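Local coordinates for putative chromatin binding protein (Chaetomium thermophilum, PDB 6QP0) that probably binds and hydrolyses ATP in a tRNA-dependent manner, as a PSTK-like P-loop ATPase essential for tRNA modification by Elongator, at residues 77-89 and 197-211. Numbering follows the deposited sequence.
Sequences SDATLSISRSVYD and ESDEEPYERSNWENL. With AF3 (aluminum fluoride), chain C.
R85 and Y203 meet beside the aluminum fluoride in the N-terminal P-loop NTPase domain of this Kti12 protein, a worked example of how two loops can close round a nucleotide's phosphate end. F2 lies at the edge of the guanidinium and F3 at the edge of the tyrosine ring. R85 NH2 donates to AF3 F2 at 2.7 Å, nearly straight at 165°, while Y203 OH is modelled so close to F3 that the length of that bond is doubtful; K15 and the backbone of S12 in the P-loop also hold the fluoride group. The arginine's NH1 and NH2 grip S198 O end-on, NH1 at 3.0 Å, with that oxygen in the guanidinium plane. Extended from CG to NE, the chain passes over the Y203 ring in a CH-pi contact, CD 3.5 Å from the centroid. The guanidinium and ring planes stand 83° apart. With an alanine here, S198 O would probably lose both guanidinium donors, F2 the arginine's, and the Y203 face its CD contact. Farther out, water 2 accepts from A79 N, and water 1 donates to D199 OD1, whose carboxylate also pairs with R20. The helix starting at 205 holds the R85 backbone through N207: ND2 reaches R85 O at 2.8 Å, a weak bond bent to 122°.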
ATOM      1  N   SER A  77      -0.539  -4.244  -6.625  1.00 42.18           N
ATOM      2  CA  SER A  77      -1.381  -3.075  -6.441  1.00 43.98           C
ATOM      3  C   SER A  77      -2.788  -3.409  -6.912  1.00 41.89           C
ATOM      4  O   SER A  77      -3.025  -4.443  -7.543  1.00 43.41           O
ATOM      5  CB  SER A  77      -0.830  -1.862  -7.199  1.00 48.62           C
ATOM      6  OG  SER A  77      -0.982  -2.026  -8.598  1.00 49.19           O
ATOM      7  N   ASP A  78      -3.733  -2.520  -6.590  1.00 35.95           N
ATOM      8  CA  ASP A  78      -5.084  -2.658  -7.121  1.00 33.10           C
ATOM      9  C   ASP A  78      -5.061  -2.713  -8.645  1.00 35.45           C
ATOM     10  O   ASP A  78      -5.812  -3.480  -9.260  1.00 33.71           O
ATOM     11  CB  ASP A  78      -5.963  -1.501  -6.640  1.00 31.49           C
ATOM     12  CG  ASP A  78      -6.232  -1.546  -5.145  1.00 30.88           C
ATOM     13  OD1 ASP A  78      -5.521  -2.276  -4.424  1.00 30.18           O
ATOM     14  OD2 ASP A  78      -7.166  -0.853  -4.690  1.00 31.51           O
ATOM     15  N   ALA A  79      -4.189  -1.917  -9.269  1.00 40.32           N
ATOM     16  CA  ALA A  79      -4.131  -1.867 -10.726  1.00 44.20           C
ATOM     17  C   ALA A  79      -3.579  -3.162 -11.309  1.00 43.58           C
ATOM     18  O   ALA A  79      -4.080  -3.652 -12.327  1.00 45.85           O
ATOM     19  CB  ALA A  79      -3.282  -0.675 -11.172  1.00 47.12           C
ATOM     20  N   THR A  80      -2.541  -3.728 -10.684  1.00 39.62           N
ATOM     21  CA  THR A  80      -1.980  -4.980 -11.182  1.00 37.53           C
ATOM     22  C   THR A  80      -2.992  -6.115 -11.094  1.00 33.94           C
ATOM     23  O   THR A  80      -2.970  -7.031 -11.922  1.00 33.59           O
ATOM     24  CB  THR A  80      -0.716  -5.351 -10.403  1.00 37.36           C
ATOM     25  OG1 THR A  80      -1.042  -5.550  -9.022  1.00 36.64           O
ATOM     26  CG2 THR A  80       0.337  -4.261 -10.537  1.00 37.74           C
ATOM     27  N   LEU A  81      -3.871  -6.073 -10.098  1.00 31.59           N
ATOM     28  CA  LEU A  81      -4.931  -7.056  -9.941  1.00 30.96           C
ATOM     29  C   LEU A  81      -6.233  -6.614 -10.594  1.00 31.50           C
ATOM     30  O   LEU A  81      -7.264  -7.264 -10.397  1.00 32.38           O
ATOM     31  CB  LEU A  81      -5.169  -7.333  -8.456  1.00 30.35           C
ATOM     32  CG  LEU A  81      -3.940  -7.791  -7.671  1.00 30.95           C
ATOM     33  CD1 LEU A  81      -4.271  -7.922  -6.195  1.00 30.98           C
ATOM     34  CD2 LEU A  81      -3.404  -9.107  -8.222  1.00 32.04           C
ATOM     35  N   SER A  82      -6.206  -5.528 -11.362  1.00 34.68           N
ATOM     36  CA  SER A  82      -7.392  -5.027 -12.054  1.00 38.12           C
ATOM     37  C   SER A  82      -8.546  -4.816 -11.077  1.00 37.99           C
ATOM     38  O   SER A  82      -9.688  -5.209 -11.326  1.00 38.90           O
ATOM     39  CB  SER A  82      -7.797  -5.973 -13.183  1.00 40.05           C
ATOM     40  OG  SER A  82      -6.750  -6.108 -14.128  1.00 41.38           O
ATOM     41  N   ILE A  83      -8.234  -4.188  -9.948  1.00 36.07           N
ATOM     42  CA  ILE A  83      -9.225  -3.836  -8.938  1.00 35.00           C
ATOM     43  C   ILE A  83      -9.526  -2.352  -9.102  1.00 37.39           C
ATOM     44  O   ILE A  83      -8.704  -1.498  -8.751  1.00 38.34           O
ATOM     45  CB  ILE A  83      -8.732  -4.155  -7.521  1.00 32.65           C
ATOM     46  CG1 ILE A  83      -8.535  -5.664  -7.356  1.00 31.26           C
ATOM     47  CG2 ILE A  83      -9.713  -3.614  -6.484  1.00 33.53           C
ATOM     48  CD1 ILE A  83      -7.895  -6.068  -6.043  1.00 31.37           C
ATOM     49  N   SER A  84     -10.700  -2.039  -9.641  1.00 37.26           N
ATOM     50  CA  SER A  84     -11.086  -0.649  -9.833  1.00 37.74           C
ATOM     51  C   SER A  84     -11.284   0.043  -8.488  1.00 37.68           C
ATOM     52  O   SER A  84     -11.639  -0.582  -7.484  1.00 35.59           O
ATOM     53  CB  SER A  84     -12.366  -0.561 -10.662  1.00 38.20           C
ATOM     54  OG  SER A  84     -12.664   0.783 -10.996  1.00 39.75           O
ATOM     55  N   ARG A  85     -11.051   1.357  -8.477  1.00 41.50           N
ATOM     56  CA  ARG A  85     -11.210   2.148  -7.264  1.00 43.05           C
ATOM     57  C   ARG A  85     -12.656   2.233  -6.797  1.00 43.80           C
ATOM     58  O   ARG A  85     -12.899   2.681  -5.671  1.00 43.18           O
ATOM     59  CB  ARG A  85     -10.666   3.560  -7.489  1.00 45.27           C
ATOM     60  CG  ARG A  85      -9.172   3.615  -7.742  1.00 46.07           C
ATOM     61  CD  ARG A  85      -8.771   4.919  -8.411  1.00 49.40           C
ATOM     62  NE  ARG A  85      -7.320   5.068  -8.497  1.00 50.29           N
ATOM     63  CZ  ARG A  85      -6.551   4.439  -9.382  1.00 50.98           C
ATOM     64  NH1 ARG A  85      -7.086   3.604 -10.262  1.00 50.26           N
ATOM     65  NH2 ARG A  85      -5.240   4.642  -9.381  1.00 51.00           N
ATOM     66  N   SER A  86     -13.617   1.821  -7.624  1.00 45.95           N
ATOM     67  CA  SER A  86     -15.025   1.920  -7.265  1.00 45.45           C
ATOM     68  C   SER A  86     -15.466   0.853  -6.272  1.00 42.03           C
ATOM     69  O   SER A  86     -16.591   0.932  -5.767  1.00 44.09           O
ATOM     70  CB  SER A  86     -15.887   1.835  -8.527  1.00 47.69           C
ATOM     71  OG  SER A  86     -15.536   0.707  -9.307  1.00 47.19           O
ATOM     72  N   VAL A  87     -14.615  -0.131  -5.971  1.00 36.44           N
ATOM     73  CA  VAL A  87     -14.963  -1.138  -4.979  1.00 35.72           C
ATOM     74  C   VAL A  87     -15.095  -0.534  -3.585  1.00 35.77           C
ATOM     75  O   VAL A  87     -15.678  -1.162  -2.693  1.00 35.73           O
ATOM     76  CB  VAL A  87     -13.918  -2.270  -4.966  1.00 34.22           C
ATOM     77  CG1 VAL A  87     -13.854  -2.956  -6.322  1.00 34.29           C
ATOM     78  CG2 VAL A  87     -12.545  -1.735  -4.569  1.00 33.37           C
ATOM     79  N   TYR A  88     -14.571   0.671  -3.374  1.00 39.61           N
ATOM     80  CA  TYR A  88     -14.514   1.281  -2.053  1.00 40.53           C
ATOM     81  C   TYR A  88     -15.737   2.134  -1.735  1.00 44.06           C
ATOM     82  O   TYR A  88     -15.709   2.892  -0.760  1.00 44.96           O
ATOM     83  CB  TYR A  88     -13.236   2.115  -1.932  1.00 40.76           C
ATOM     84  CG  TYR A  88     -11.988   1.284  -2.134  1.00 39.67           C
ATOM     85  CD1 TYR A  88     -11.535   0.431  -1.137  1.00 38.63           C
ATOM     86  CD2 TYR A  88     -11.275   1.335  -3.324  1.00 39.71           C
ATOM     87  CE1 TYR A  88     -10.407  -0.342  -1.315  1.00 37.54           C
ATOM     88  CE2 TYR A  88     -10.141   0.566  -3.512  1.00 38.26           C
ATOM     89  CZ  TYR A  88      -9.713  -0.271  -2.504  1.00 36.63           C
ATOM     90  OH  TYR A  88      -8.586  -1.041  -2.683  1.00 34.49           O
ATOM     91  N   ASP A  89     -16.806   2.017  -2.516  1.00 48.09           N
ATOM     92  CA  ASP A  89     -18.045   2.736  -2.240  1.00 51.57           C
ATOM     93  C   ASP A  89     -18.893   1.974  -1.226  1.00 52.53           C
ATOM     94  O   ASP A  89     -19.775   2.546  -0.583  1.00 54.36           O
ATOM     95  CB  ASP A  89     -18.833   2.954  -3.532  1.00 54.77           C
ATOM     96  CG  ASP A  89     -18.238   4.043  -4.402  1.00 57.75           C
ATOM     97  OD1 ASP A  89     -18.251   5.216  -3.978  1.00 60.04           O
ATOM     98  OD2 ASP A  89     -17.745   3.728  -5.504  1.00 58.79           O
ATOM     99  N   GLU A 197      -7.591  -0.045 -15.411  1.00 67.91           N
ATOM    100  CA  GLU A 197      -6.613  -0.650 -14.513  1.00 66.53           C
ATOM    101  C   GLU A 197      -5.378   0.247 -14.404  1.00 69.91           C
ATOM    102  O   GLU A 197      -4.234  -0.233 -14.485  1.00 70.76           O
ATOM    103  CB  GLU A 197      -6.237  -2.051 -15.012  1.00 64.49           C
ATOM    104  CG  GLU A 197      -5.536  -2.078 -16.364  1.00 64.03           C
ATOM    105  CD  GLU A 197      -5.226  -3.491 -16.836  1.00 63.51           C
ATOM    106  OE1 GLU A 197      -4.308  -4.122 -16.271  1.00 62.47           O
ATOM    107  OE2 GLU A 197      -5.906  -3.973 -17.769  1.00 63.75           O
ATOM    108  N   SER A 198      -5.602   1.532 -14.198  1.00 58.81           N
ATOM    109  CA  SER A 198      -4.563   2.542 -14.323  1.00 52.15           C
ATOM    110  C   SER A 198      -4.079   3.016 -12.958  1.00 48.49           C
ATOM    111  O   SER A 198      -4.764   2.882 -11.941  1.00 44.01           O
ATOM    112  CB  SER A 198      -5.084   3.736 -15.132  1.00 49.14           C
ATOM    113  OG  SER A 198      -4.092   4.740 -15.262  1.00 49.42           O
ATOM    114  N   ASP A 199      -2.870   3.576 -12.956  1.00 53.47           N
ATOM    115  CA  ASP A 199      -2.297   4.216 -11.782  1.00 56.28           C
ATOM    116  C   ASP A 199      -2.689   5.685 -11.663  1.00 59.70           C
ATOM    117  O   ASP A 199      -2.327   6.329 -10.673  1.00 60.02           O
ATOM    118  CB  ASP A 199      -0.768   4.104 -11.809  1.00 57.00           C
ATOM    119  CG  ASP A 199      -0.275   2.723 -11.427  1.00 55.60           C
ATOM    120  OD1 ASP A 199      -1.016   1.998 -10.731  1.00 54.27           O
ATOM    121  OD2 ASP A 199       0.859   2.367 -11.813  1.00 56.74           O
ATOM    122  N   GLU A 200      -3.412   6.230 -12.649  1.00 62.17           N
ATOM    123  CA  GLU A 200      -3.846   7.623 -12.623  1.00 64.58           C
ATOM    124  C   GLU A 200      -5.335   7.764 -12.931  1.00 63.88           C
ATOM    125  O   GLU A 200      -5.778   8.835 -13.357  1.00 66.30           O
ATOM    126  CB  GLU A 200      -3.017   8.471 -13.596  1.00 68.42           C
ATOM    127  CG  GLU A 200      -2.306   7.686 -14.696  1.00 68.42           C
ATOM    128  CD  GLU A 200      -0.951   7.149 -14.262  1.00 66.06           C
ATOM    129  OE1 GLU A 200      -0.252   7.840 -13.489  1.00 66.39           O
ATOM    130  OE2 GLU A 200      -0.585   6.036 -14.697  1.00 64.52           O
ATOM    131  N   GLU A 201      -6.118   6.710 -12.721  1.00 59.92           N
ATOM    132  CA  GLU A 201      -7.571   6.812 -12.846  1.00 59.85           C
ATOM    133  C   GLU A 201      -8.137   7.483 -11.599  1.00 58.15           C
ATOM    134  O   GLU A 201      -7.851   7.038 -10.483  1.00 55.38           O
ATOM    135  CB  GLU A 201      -8.195   5.430 -13.029  1.00 59.23           C
ATOM    136  CG  GLU A 201      -8.949   5.237 -14.339  1.00 62.24           C
ATOM    137  CD  GLU A 201     -10.290   5.946 -14.358  1.00 65.91           C
ATOM    138  OE1 GLU A 201     -10.534   6.736 -15.294  1.00 69.24           O
ATOM    139  OE2 GLU A 201     -11.099   5.715 -13.435  1.00 65.87           O
ATOM    140  N   PRO A 202      -8.927   8.543 -11.738  1.00 59.40           N
ATOM    141  CA  PRO A 202      -9.426   9.247 -10.554  1.00 57.99           C
ATOM    142  C   PRO A 202     -10.548   8.487  -9.863  1.00 54.10           C
ATOM    143  O   PRO A 202     -11.194   7.606 -10.434  1.00 55.18           O
ATOM    144  CB  PRO A 202      -9.936  10.575 -11.124  1.00 62.71           C
ATOM    145  CG  PRO A 202     -10.378  10.223 -12.502  1.00 64.61           C
ATOM    146  CD  PRO A 202      -9.407   9.167 -12.988  1.00 62.17           C
ATOM    147  N   TYR A 203     -10.759   8.850  -8.604  1.00 48.33           N
ATOM    148  CA  TYR A 203     -11.915   8.396  -7.850  1.00 46.94           C
ATOM    149  C   TYR A 203     -13.077   9.353  -8.094  1.00 50.38           C
ATOM    150  O   TYR A 203     -12.879  10.531  -8.409  1.00 52.88           O
ATOM    151  CB  TYR A 203     -11.620   8.348  -6.349  1.00 45.46           C
ATOM    152  CG  TYR A 203     -10.395   7.561  -5.932  1.00 42.53           C
ATOM    153  CD1 TYR A 203      -9.116   7.984  -6.271  1.00 42.36           C
ATOM    154  CD2 TYR A 203     -10.520   6.417  -5.156  1.00 40.32           C
ATOM    155  CE1 TYR A 203      -7.999   7.272  -5.874  1.00 40.04           C
ATOM    156  CE2 TYR A 203      -9.412   5.703  -4.753  1.00 38.03           C
ATOM    157  CZ  TYR A 203      -8.156   6.132  -5.116  1.00 37.89           C
ATOM    158  OH  TYR A 203      -7.057   5.415  -4.705  1.00 35.94           O
ATOM    159  N   GLU A 204     -14.296   8.847  -7.939  1.00 51.49           N
ATOM    160  CA  GLU A 204     -15.450   9.732  -7.873  1.00 56.36           C
ATOM    161  C   GLU A 204     -15.375  10.531  -6.575  1.00 57.35           C
ATOM    162  O   GLU A 204     -15.028   9.991  -5.520  1.00 55.63           O
ATOM    163  CB  GLU A 204     -16.748   8.933  -7.947  1.00 57.15           C
ATOM    164  CG  GLU A 204     -16.915   8.134  -9.235  1.00 56.77           C
ATOM    165  CD  GLU A 204     -16.880   9.011 -10.471  1.00 58.78           C
ATOM    166  OE1 GLU A 204     -17.540  10.068 -10.460  1.00 62.01           O
ATOM    167  OE2 GLU A 204     -16.185   8.653 -11.445  1.00 57.70           O
ATOM    168  N   ARG A 205     -15.680  11.830  -6.651  1.00 58.45           N
ATOM    169  CA  ARG A 205     -15.489  12.689  -5.483  1.00 59.38           C
ATOM    170  C   ARG A 205     -16.251  12.174  -4.263  1.00 58.73           C
ATOM    171  O   ARG A 205     -15.822  12.406  -3.126  1.00 57.94           O
ATOM    172  CB  ARG A 205     -15.896  14.129  -5.812  1.00 63.87           C
ATOM    173  CG  ARG A 205     -14.895  14.859  -6.708  1.00 64.85           C
ATOM    174  CD  ARG A 205     -15.102  16.371  -6.690  1.00 69.36           C
ATOM    175  NE  ARG A 205     -16.191  16.807  -7.562  1.00 73.24           N
ATOM    176  CZ  ARG A 205     -16.025  17.476  -8.703  1.00 76.08           C
ATOM    177  NH1 ARG A 205     -14.807  17.804  -9.120  1.00 75.55           N
ATOM    178  NH2 ARG A 205     -17.083  17.826  -9.422  1.00 79.77           N
ATOM    179  N   SER A 206     -17.369  11.471  -4.468  1.00 64.93           N
ATOM    180  CA  SER A 206     -18.061  10.834  -3.349  1.00 66.82           C
ATOM    181  C   SER A 206     -17.214   9.718  -2.748  1.00 62.27           C
ATOM    182  O   SER A 206     -17.017   9.660  -1.527  1.00 62.39           O
ATOM    183  CB  SER A 206     -19.415  10.290  -3.814  1.00 71.45           C
ATOM    184  OG  SER A 206     -20.127   9.665  -2.758  1.00 72.39           O
ATOM    185  N   ASN A 207     -16.702   8.819  -3.592  1.00 58.35           N
ATOM    186  CA  ASN A 207     -15.875   7.725  -3.099  1.00 53.12           C
ATOM    187  C   ASN A 207     -14.597   8.242  -2.448  1.00 50.62           C
ATOM    188  O   ASN A 207     -14.102   7.653  -1.478  1.00 48.63           O
ATOM    189  CB  ASN A 207     -15.528   6.769  -4.241  1.00 50.31           C
ATOM    190  CG  ASN A 207     -14.738   5.559  -3.768  1.00 46.72           C
ATOM    191  OD1 ASN A 207     -14.953   5.059  -2.666  1.00 45.86           O
ATOM    192  ND2 ASN A 207     -13.815   5.091  -4.599  1.00 45.61           N
ATOM    193  N   TRP A 208     -14.039   9.335  -2.978  1.00 50.17           N
ATOM    194  CA  TRP A 208     -12.777   9.859  -2.464  1.00 47.60           C
ATOM    195  C   TRP A 208     -12.946  10.413  -1.054  1.00 48.35           C
ATOM    196  O   TRP A 208     -12.177  10.072  -0.147  1.00 46.34           O
ATOM    197  CB  TRP A 208     -12.244  10.938  -3.410  1.00 49.49           C
ATOM    198  CG  TRP A 208     -10.824  11.335  -3.158  1.00 48.45           C
ATOM    199  CD1 TRP A 208      -9.723  10.882  -3.815  1.00 46.74           C
ATOM    200  CD2 TRP A 208     -10.355  12.272  -2.183  1.00 49.36           C
ATOM    201  NE1 TRP A 208      -8.592  11.476  -3.309  1.00 46.58           N
ATOM    202  CE2 TRP A 208      -8.954  12.331  -2.305  1.00 48.09           C
ATOM    203  CE3 TRP A 208     -10.983  13.063  -1.219  1.00 51.32           C
ATOM    204  CZ2 TRP A 208      -8.171  13.149  -1.499  1.00 48.66           C
ATOM    205  CZ3 TRP A 208     -10.204  13.874  -0.422  1.00 51.82           C
ATOM    206  CH2 TRP A 208      -8.813  13.912  -0.565  1.00 50.45           C
ATOM    207  N   GLU A 209     -13.953  11.268  -0.846  1.00 51.47           N
ATOM    208  CA  GLU A 209     -14.144  11.883   0.463  1.00 53.87           C
ATOM    209  C   GLU A 209     -14.407  10.831   1.534  1.00 53.95           C
ATOM    210  O   GLU A 209     -13.777  10.840   2.598  1.00 52.01           O
ATOM    211  CB  GLU A 209     -15.297  12.890   0.417  1.00 57.94           C
ATOM    212  CG  GLU A 209     -15.051  14.107  -0.464  1.00 61.33           C
ATOM    213  CD  GLU A 209     -13.853  14.924  -0.021  1.00 61.67           C
ATOM    214  OE1 GLU A 209     -13.430  15.823  -0.781  1.00 63.90           O
ATOM    215  OE2 GLU A 209     -13.333  14.669   1.085  1.00 60.23           O
ATOM    216  N   ASN A 210     -15.347   9.916   1.274  1.00 55.15           N
ATOM    217  CA  ASN A 210     -15.683   8.905   2.270  1.00 54.05           C
ATOM    218  C   ASN A 210     -14.490   8.012   2.591  1.00 51.23           C
ATOM    219  O   ASN A 210     -14.368   7.528   3.723  1.00 50.01           O
ATOM    220  CB  ASN A 210     -16.866   8.063   1.783  1.00 53.21           C
ATOM    221  CG  ASN A 210     -18.085   8.905   1.450  1.00 56.82           C
ATOM    222  OD1 ASN A 210     -18.678   8.769   0.380  1.00 57.32           O
ATOM    223  ND2 ASN A 210     -18.458   9.788   2.367  1.00 58.93           N
ATOM    224  N   LEU A 211     -13.597   7.784   1.620  1.00 49.41           N
ATOM    225  CA  LEU A 211     -12.403   6.987   1.882  1.00 46.62           C
ATOM    226  C   LEU A 211     -11.502   7.668   2.907  1.00 44.81           C
ATOM    227  O   LEU A 211     -11.046   7.035   3.866  1.00 43.37           O
ATOM    228  CB  LEU A 211     -11.634   6.736   0.584  1.00 44.61           C
ATOM    229  CG  LEU A 211     -11.814   5.366  -0.069  1.00 41.94           C
ATOM    230  CD1 LEU A 211     -11.084   5.322  -1.399  1.00 40.96           C
ATOM    231  CD2 LEU A 211     -11.325   4.251   0.846  1.00 39.46           C
TER
HETATM  232 AL   AF3 C 502      -4.264   5.580  -6.350  1.00 41.56          AL
HETATM  233  F1  AF3 C 502      -3.109   4.321  -6.432  1.00 39.17           F
HETATM  234  F2  AF3 C 502      -4.464   6.632  -7.682  1.00 41.22           F
HETATM  235  F3  AF3 C 502      -4.850   6.079  -4.827  1.00 41.22           F
HETATM  236  O   HOH W   1       0.709   0.268  -9.957  1.00 44.59           O
HETATM  237  O   HOH W   2      -3.091   0.714  -8.273  1.00 48.80           O